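Local coordinates for F-actin-capping protein subunit alpha (Plasmodium berghei, PDB 7A0H) that probably caps the fast-growing barbed ends of actin filaments, blocking subunit exchange there, and forms an atypical homodimer, at residues 51-59 and 69-80. Sequence-based numbering, arbitrary orientation.
Sequences KYNEDNYIL and IICKESKSGNLY
E54, in the last turn of helix 39-55, reaches as an extended arm into a notch between I70, K75 and Y80, and illustrates how one carboxylate can sit in a hollow with an apolar wall, I70, and polar partners, Y80 and K75, at its charged end. Its CG rests on CG2 of I70 at 3.5 Å, while CD1 of I70 lies over a face of the Y80 ring, so the isoleucine packs against both the arm and the ring. E54 OE2 takes two donors: it lies at the edge of the Y80 ring, in its plane, and accepts from Y80 OH at 2.5 Å through its anti lone pair, while K75 NZ completes a salt bridge from the syn side, tilted out of the carboxylate plane. Bends at chi3 and chi4 of K75 (60° and 47°) bring NZ round to OE2, and its CD lies alongside the carboxylate.

The backbone then turns from helix into the antiparallel hairpin of strands 58-62 and 66-70, where I70 N bonds I58 O at 2.9 Å. L59 and I69 lie side by side on one face of this hairpin and lean on strand 154-167 of the long central sheet. Y57, with left-handed backbone angles, swings its ring out beside C71; CB of C71 comes obliquely to within 3.3 Å of Y57 CE1. At the ring's edge Y57 OH makes a long bond of 3.3 Å to E73 OE1, on its syn side but out of the carboxylate plane, although ring and carboxylate planes are only 11° apart; F174 of strand 170-183 touches both residues. Between E54 O and K72 N a single water bridges the helix end to the loop.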
ATOM      1  N   LYS A  51       2.431 -19.138  -6.477  1.00 63.93           N
ATOM      2  CA  LYS A  51       2.618 -19.100  -5.039  1.00 65.73           C
ATOM      3  C   LYS A  51       1.811 -17.969  -4.436  1.00 65.81           C
ATOM      4  O   LYS A  51       1.187 -18.120  -3.378  1.00 60.99           O
ATOM      5  CB  LYS A  51       4.095 -18.939  -4.724  1.00 61.75           C
ATOM      6  CG  LYS A  51       4.423 -18.856  -3.235  1.00 91.22           C
ATOM      7  CD  LYS A  51       4.236 -20.188  -2.531  1.00115.50           C
ATOM      8  CE  LYS A  51       4.908 -20.209  -1.153  1.00 74.90           C
ATOM      9  NZ  LYS A  51       4.077 -19.524  -0.124  1.00113.38           N
ATOM     10  N   TYR A  52       1.907 -16.799  -5.042  1.00 64.60           N
ATOM     11  CA  TYR A  52       1.014 -15.709  -4.694  1.00 64.50           C
ATOM     12  C   TYR A  52      -0.440 -16.166  -4.609  1.00 64.72           C
ATOM     13  O   TYR A  52      -1.150 -15.857  -3.641  1.00 65.19           O
ATOM     14  CB  TYR A  52       1.200 -14.620  -5.754  1.00 55.81           C
ATOM     15  CG  TYR A  52       0.361 -13.454  -5.524  1.00 56.95           C
ATOM     16  CD1 TYR A  52       0.767 -12.457  -4.670  1.00 80.66           C
ATOM     17  CD2 TYR A  52      -0.889 -13.366  -6.116  1.00 71.86           C
ATOM     18  CE1 TYR A  52      -0.036 -11.372  -4.421  1.00 86.17           C
ATOM     19  CE2 TYR A  52      -1.710 -12.293  -5.871  1.00 98.53           C
ATOM     20  CZ  TYR A  52      -1.276 -11.292  -5.027  1.00 88.74           C
ATOM     21  OH  TYR A  52      -2.079 -10.196  -4.810  1.00101.27           O
ATOM     22  N   ASN A  53      -0.917 -16.890  -5.629  1.00 67.49           N
ATOM     23  CA  ASN A  53      -2.299 -17.360  -5.639  1.00 64.06           C
ATOM     24  C   ASN A  53      -2.546 -18.296  -4.466  1.00 57.71           C
ATOM     25  O   ASN A  53      -3.599 -18.279  -3.839  1.00 51.01           O
ATOM     26  CB  ASN A  53      -2.609 -18.118  -6.948  1.00 54.97           C
ATOM     27  CG  ASN A  53      -2.974 -17.203  -8.091  1.00 60.21           C
ATOM     28  OD1 ASN A  53      -3.004 -15.990  -7.918  1.00 58.87           O
ATOM     29  ND2 ASN A  53      -3.223 -17.773  -9.289  1.00 54.73           N
ATOM     30  N   GLU A  54      -1.592 -19.141  -4.180  1.00 57.50           N
ATOM     31  CA  GLU A  54      -1.789 -20.067  -3.087  1.00 62.46           C
ATOM     32  C   GLU A  54      -1.832 -19.315  -1.782  1.00 59.61           C
ATOM     33  O   GLU A  54      -2.690 -19.604  -0.932  1.00 58.72           O
ATOM     34  CB  GLU A  54      -0.693 -21.120  -3.129  1.00 50.36           C
ATOM     35  CG  GLU A  54      -0.865 -21.983  -4.386  1.00 55.22           C
ATOM     36  CD  GLU A  54       0.319 -22.895  -4.640  1.00 68.20           C
ATOM     37  OE1 GLU A  54       1.309 -22.801  -3.881  1.00 53.04           O
ATOM     38  OE2 GLU A  54       0.235 -23.741  -5.559  1.00 57.19           O
ATOM     39  N   ASP A  55      -0.955 -18.307  -1.632  1.00 57.18           N
ATOM     40  CA  ASP A  55      -0.905 -17.516  -0.417  1.00 47.42           C
ATOM     41  C   ASP A  55      -2.193 -16.749  -0.158  1.00 56.45           C
ATOM     42  O   ASP A  55      -2.365 -16.191   0.928  1.00 54.56           O
ATOM     43  CB  ASP A  55       0.276 -16.565  -0.454  1.00 55.34           C
ATOM     44  CG  ASP A  55       1.565 -17.304  -0.293  1.00 58.03           C
ATOM     45  OD1 ASP A  55       1.478 -18.543  -0.118  1.00 70.26           O
ATOM     46  OD2 ASP A  55       2.636 -16.685  -0.302  1.00 74.16           O
ATOM     47  N   ASN A  56      -3.046 -16.580  -1.159  1.00 54.53           N
ATOM     48  CA  ASN A  56      -4.192 -15.708  -0.975  1.00 48.39           C
ATOM     49  C   ASN A  56      -5.489 -16.449  -1.190  1.00 50.36           C
ATOM     50  O   ASN A  56      -6.532 -15.801  -1.345  1.00 49.58           O
ATOM     51  CB  ASN A  56      -4.109 -14.505  -1.897  1.00 57.43           C
ATOM     52  CG  ASN A  56      -3.053 -13.509  -1.433  1.00 63.80           C
ATOM     53  OD1 ASN A  56      -3.227 -12.865  -0.373  1.00 68.18           O
ATOM     54  ND2 ASN A  56      -1.929 -13.435  -2.165  1.00 65.18           N
ATOM     55  N   TYR A  57      -5.470 -17.787  -1.220  1.00 45.93           N
ATOM     56  CA  TYR A  57      -6.726 -18.516  -1.260  1.00 47.97           C
ATOM     57  C   TYR A  57      -7.577 -17.910  -2.353  1.00 52.66           C
ATOM     58  O   TYR A  57      -8.734 -17.542  -2.120  1.00 57.76           O
ATOM     59  CB  TYR A  57      -7.483 -18.471   0.092  1.00 52.46           C
ATOM     60  CG  TYR A  57      -6.680 -19.134   1.178  1.00 47.97           C
ATOM     61  CD1 TYR A  57      -6.755 -20.497   1.397  1.00 44.71           C
ATOM     62  CD2 TYR A  57      -5.819 -18.399   1.931  1.00 54.98           C
ATOM     63  CE1 TYR A  57      -5.946 -21.105   2.334  1.00 53.68           C
ATOM     64  CE2 TYR A  57      -5.032 -18.992   2.883  1.00 76.60           C
ATOM     65  CZ  TYR A  57      -5.122 -20.330   3.096  1.00 56.09           C
ATOM     66  OH  TYR A  57      -4.334 -20.902   4.023  1.00 62.95           O
ATOM     67  N   ILE A  58      -6.968 -17.770  -3.522  1.00 45.68           N
ATOM     68  CA  ILE A  58      -7.610 -17.263  -4.730  1.00 42.28           C
ATOM     69  C   ILE A  58      -8.666 -18.262  -5.183  1.00 36.84           C
ATOM     70  O   ILE A  58      -8.427 -19.475  -5.240  1.00 45.95           O
ATOM     71  CB  ILE A  58      -6.546 -17.051  -5.834  1.00 55.45           C
ATOM     72  CG1 ILE A  58      -5.687 -15.794  -5.599  1.00 52.55           C
ATOM     73  CG2 ILE A  58      -7.123 -17.039  -7.265  1.00 54.08           C
ATOM     74  CD1 ILE A  58      -6.455 -14.655  -5.173  1.00 61.41           C
ATOM     75  N   LEU A  59      -9.767 -17.735  -5.672  1.00 40.71           N
ATOM     76  CA  LEU A  59     -10.809 -18.508  -6.307  1.00 46.72           C
ATOM     77  C   LEU A  59     -10.733 -18.523  -7.825  1.00 55.08           C
ATOM     78  O   LEU A  59     -10.812 -17.468  -8.453  1.00 55.21           O
ATOM     79  CB  LEU A  59     -12.177 -17.914  -5.968  1.00 46.70           C
ATOM     80  CG  LEU A  59     -12.588 -17.746  -4.478  1.00 51.27           C
ATOM     81  CD1 LEU A  59     -14.030 -17.234  -4.497  1.00 50.62           C
ATOM     82  CD2 LEU A  59     -12.392 -19.092  -3.802  1.00 48.49           C
ATOM     83  N   ILE A  69     -10.324 -23.683  -5.207  1.00 43.84           N
ATOM     84  CA  ILE A  69      -9.651 -22.741  -4.327  1.00 47.41           C
ATOM     85  C   ILE A  69      -8.179 -23.083  -4.305  1.00 53.77           C
ATOM     86  O   ILE A  69      -7.806 -24.223  -4.006  1.00 52.08           O
ATOM     87  CB  ILE A  69     -10.222 -22.751  -2.922  1.00 51.29           C
ATOM     88  CG1 ILE A  69     -11.752 -22.751  -2.933  1.00 47.75           C
ATOM     89  CG2 ILE A  69      -9.718 -21.519  -2.219  1.00 47.77           C
ATOM     90  CD1 ILE A  69     -12.253 -22.714  -1.558  1.00 49.31           C
ATOM     91  N   ILE A  70      -7.344 -22.088  -4.594  1.00 51.47           N
ATOM     92  CA  ILE A  70      -5.935 -22.300  -4.731  1.00 46.15           C
ATOM     93  C   ILE A  70      -5.265 -22.004  -3.426  1.00 41.60           C
ATOM     94  O   ILE A  70      -5.300 -20.859  -2.986  1.00 48.60           O
ATOM     95  CB  ILE A  70      -5.325 -21.373  -5.791  1.00 53.41           C
ATOM     96  CG1 ILE A  70      -6.069 -21.330  -7.121  1.00 43.04           C
ATOM     97  CG2 ILE A  70      -3.944 -21.800  -6.042  1.00 53.19           C
ATOM     98  CD1 ILE A  70      -6.224 -22.667  -7.745  1.00 57.08           C
ATOM     99  N   CYS A  71      -4.568 -22.979  -2.846  1.00 38.87           N
ATOM    100  CA  CYS A  71      -3.820 -22.718  -1.613  1.00 47.69           C
ATOM    101  C   CYS A  71      -3.009 -23.970  -1.336  1.00 52.48           C
ATOM    102  O   CYS A  71      -3.275 -25.012  -1.942  1.00 45.80           O
ATOM    103  CB  CYS A  71      -4.770 -22.445  -0.429  1.00 51.54           C
ATOM    104  SG  CYS A  71      -6.005 -23.827  -0.212  1.00 50.94           S
ATOM    105  N   LYS A  72      -2.139 -23.908  -0.309  1.00 53.75           N
ATOM    106  CA  LYS A  72      -1.349 -25.092   0.034  1.00 47.57           C
ATOM    107  C   LYS A  72      -2.226 -26.308   0.186  1.00 63.00           C
ATOM    108  O   LYS A  72      -1.934 -27.383  -0.344  1.00 59.37           O
ATOM    109  CB  LYS A  72      -0.637 -24.930   1.368  1.00 64.73           C
ATOM    110  CG  LYS A  72       0.307 -23.835   1.506  1.00101.61           C
ATOM    111  CD  LYS A  72       0.719 -23.739   2.956  1.00 95.27           C
ATOM    112  CE  LYS A  72       1.728 -22.610   3.121  1.00126.66           C
ATOM    113  NZ  LYS A  72       2.157 -22.500   4.531  1.00143.76           N
ATOM    114  N   GLU A  73      -3.279 -26.159   0.999  1.00 62.76           N
ATOM    115  CA  GLU A  73      -4.092 -27.280   1.467  1.00 60.34           C
ATOM    116  C   GLU A  73      -4.809 -27.970   0.310  1.00 58.93           C
ATOM    117  O   GLU A  73      -5.123 -29.172   0.393  1.00 60.88           O
ATOM    118  CB  GLU A  73      -5.058 -26.729   2.541  1.00 57.66           C
ATOM    119  CG  GLU A  73      -4.326 -26.390   3.855  1.00 49.83           C
ATOM    120  CD  GLU A  73      -3.780 -24.928   3.987  1.00 66.11           C
ATOM    121  OE1 GLU A  73      -4.056 -24.023   3.154  1.00 54.32           O
ATOM    122  OE2 GLU A  73      -3.021 -24.690   4.962  1.00 77.41           O
ATOM    123  N   SER A  74      -5.110 -27.248  -0.770  1.00 50.55           N
ATOM    124  CA  SER A  74      -5.728 -27.948  -1.876  1.00 52.54           C
ATOM    125  C   SER A  74      -4.701 -28.566  -2.818  1.00 56.10           C
ATOM    126  O   SER A  74      -5.096 -29.402  -3.626  1.00 52.55           O
ATOM    127  CB  SER A  74      -6.647 -27.021  -2.689  1.00 65.46           C
ATOM    128  OG  SER A  74      -5.969 -25.872  -3.217  1.00 57.45           O
ATOM    129  N   LYS A  75      -3.399 -28.248  -2.659  1.00 52.59           N
ATOM    130  CA  LYS A  75      -2.414 -28.645  -3.645  1.00 56.65           C
ATOM    131  C   LYS A  75      -2.363 -30.148  -3.726  1.00 65.13           C
ATOM    132  O   LYS A  75      -2.260 -30.841  -2.714  1.00 75.26           O
ATOM    133  CB  LYS A  75      -0.981 -28.160  -3.331  1.00 60.06           C
ATOM    134  CG  LYS A  75      -0.713 -26.667  -3.354  1.00 59.72           C
ATOM    135  CD  LYS A  75       0.789 -26.372  -3.251  1.00 77.58           C
ATOM    136  CE  LYS A  75       1.640 -26.993  -4.415  1.00 81.14           C
ATOM    137  NZ  LYS A  75       1.118 -26.791  -5.804  1.00 80.40           N
ATOM    138  N   SER A  76      -2.387 -30.654  -4.931  1.00 70.37           N
ATOM    139  CA  SER A  76      -2.196 -32.076  -5.125  1.00 55.77           C
ATOM    140  C   SER A  76      -1.314 -32.250  -6.354  1.00 64.20           C
ATOM    141  O   SER A  76      -1.753 -32.034  -7.495  1.00 61.42           O
ATOM    142  CB  SER A  76      -3.550 -32.759  -5.269  1.00 58.86           C
ATOM    143  OG  SER A  76      -3.351 -34.163  -5.182  1.00 64.94           O
ATOM    144  N   GLY A  77      -0.083 -32.676  -6.112  1.00 61.42           N
ATOM    145  CA  GLY A  77       0.930 -32.678  -7.171  1.00 71.86           C
ATOM    146  C   GLY A  77       1.116 -31.276  -7.692  1.00 60.52           C
ATOM    147  O   GLY A  77       1.475 -30.327  -6.974  1.00 62.37           O
ATOM    148  N   ASN A  78       0.785 -31.088  -8.948  1.00 79.35           N
ATOM    149  CA  ASN A  78       0.755 -29.765  -9.545  1.00 87.00           C
ATOM    150  C   ASN A  78      -0.671 -29.329  -9.814  1.00 65.27           C
ATOM    151  O   ASN A  78      -0.902 -28.302 -10.484  1.00 72.21           O
ATOM    152  CB  ASN A  78       1.620 -29.816 -10.803  1.00 80.84           C
ATOM    153  CG  ASN A  78       3.060 -30.318 -10.497  1.00118.19           C
ATOM    154  OD1 ASN A  78       3.859 -29.624  -9.850  1.00104.59           O
ATOM    155  ND2 ASN A  78       3.358 -31.556 -10.910  1.00 93.48           N
ATOM    156  N   LEU A  79      -1.627 -30.111  -9.313  1.00 69.40           N
ATOM    157  CA  LEU A  79      -3.072 -29.916  -9.433  1.00 63.26           C
ATOM    158  C   LEU A  79      -3.648 -29.425  -8.091  1.00 65.38           C
ATOM    159  O   LEU A  79      -2.947 -29.234  -7.083  1.00 60.48           O
ATOM    160  CB  LEU A  79      -3.707 -31.230  -9.944  1.00 64.13           C
ATOM    161  CG  LEU A  79      -2.985 -31.886 -11.197  1.00 62.44           C
ATOM    162  CD1 LEU A  79      -3.628 -33.114 -11.773  1.00 54.24           C
ATOM    163  CD2 LEU A  79      -2.847 -30.932 -12.355  1.00 50.77           C
ATOM    164  N   TYR A  80      -4.963 -29.197  -8.080  1.00 62.53           N
ATOM    165  CA  TYR A  80      -5.690 -28.619  -6.958  1.00 47.25           C
ATOM    166  C   TYR A  80      -6.944 -29.451  -6.742  1.00 46.54           C
ATOM    167  O   TYR A  80      -7.705 -29.664  -7.682  1.00 43.38           O
ATOM    168  CB  TYR A  80      -6.067 -27.136  -7.208  1.00 40.59           C
ATOM    169  CG  TYR A  80      -4.795 -26.315  -7.285  1.00 56.48           C
ATOM    170  CD1 TYR A  80      -4.163 -25.918  -6.128  1.00 47.59           C
ATOM    171  CD2 TYR A  80      -4.182 -26.009  -8.545  1.00 54.88           C
ATOM    172  CE1 TYR A  80      -2.986 -25.241  -6.174  1.00 54.94           C
ATOM    173  CE2 TYR A  80      -2.965 -25.286  -8.623  1.00 44.07           C
ATOM    174  CZ  TYR A  80      -2.365 -24.951  -7.453  1.00 60.01           C
ATOM    175  OH  TYR A  80      -1.215 -24.265  -7.552  1.00 51.03           O
TER
HETATM  176  O   HOH W   1      -1.919 -21.150   0.948  1.00 56.55           O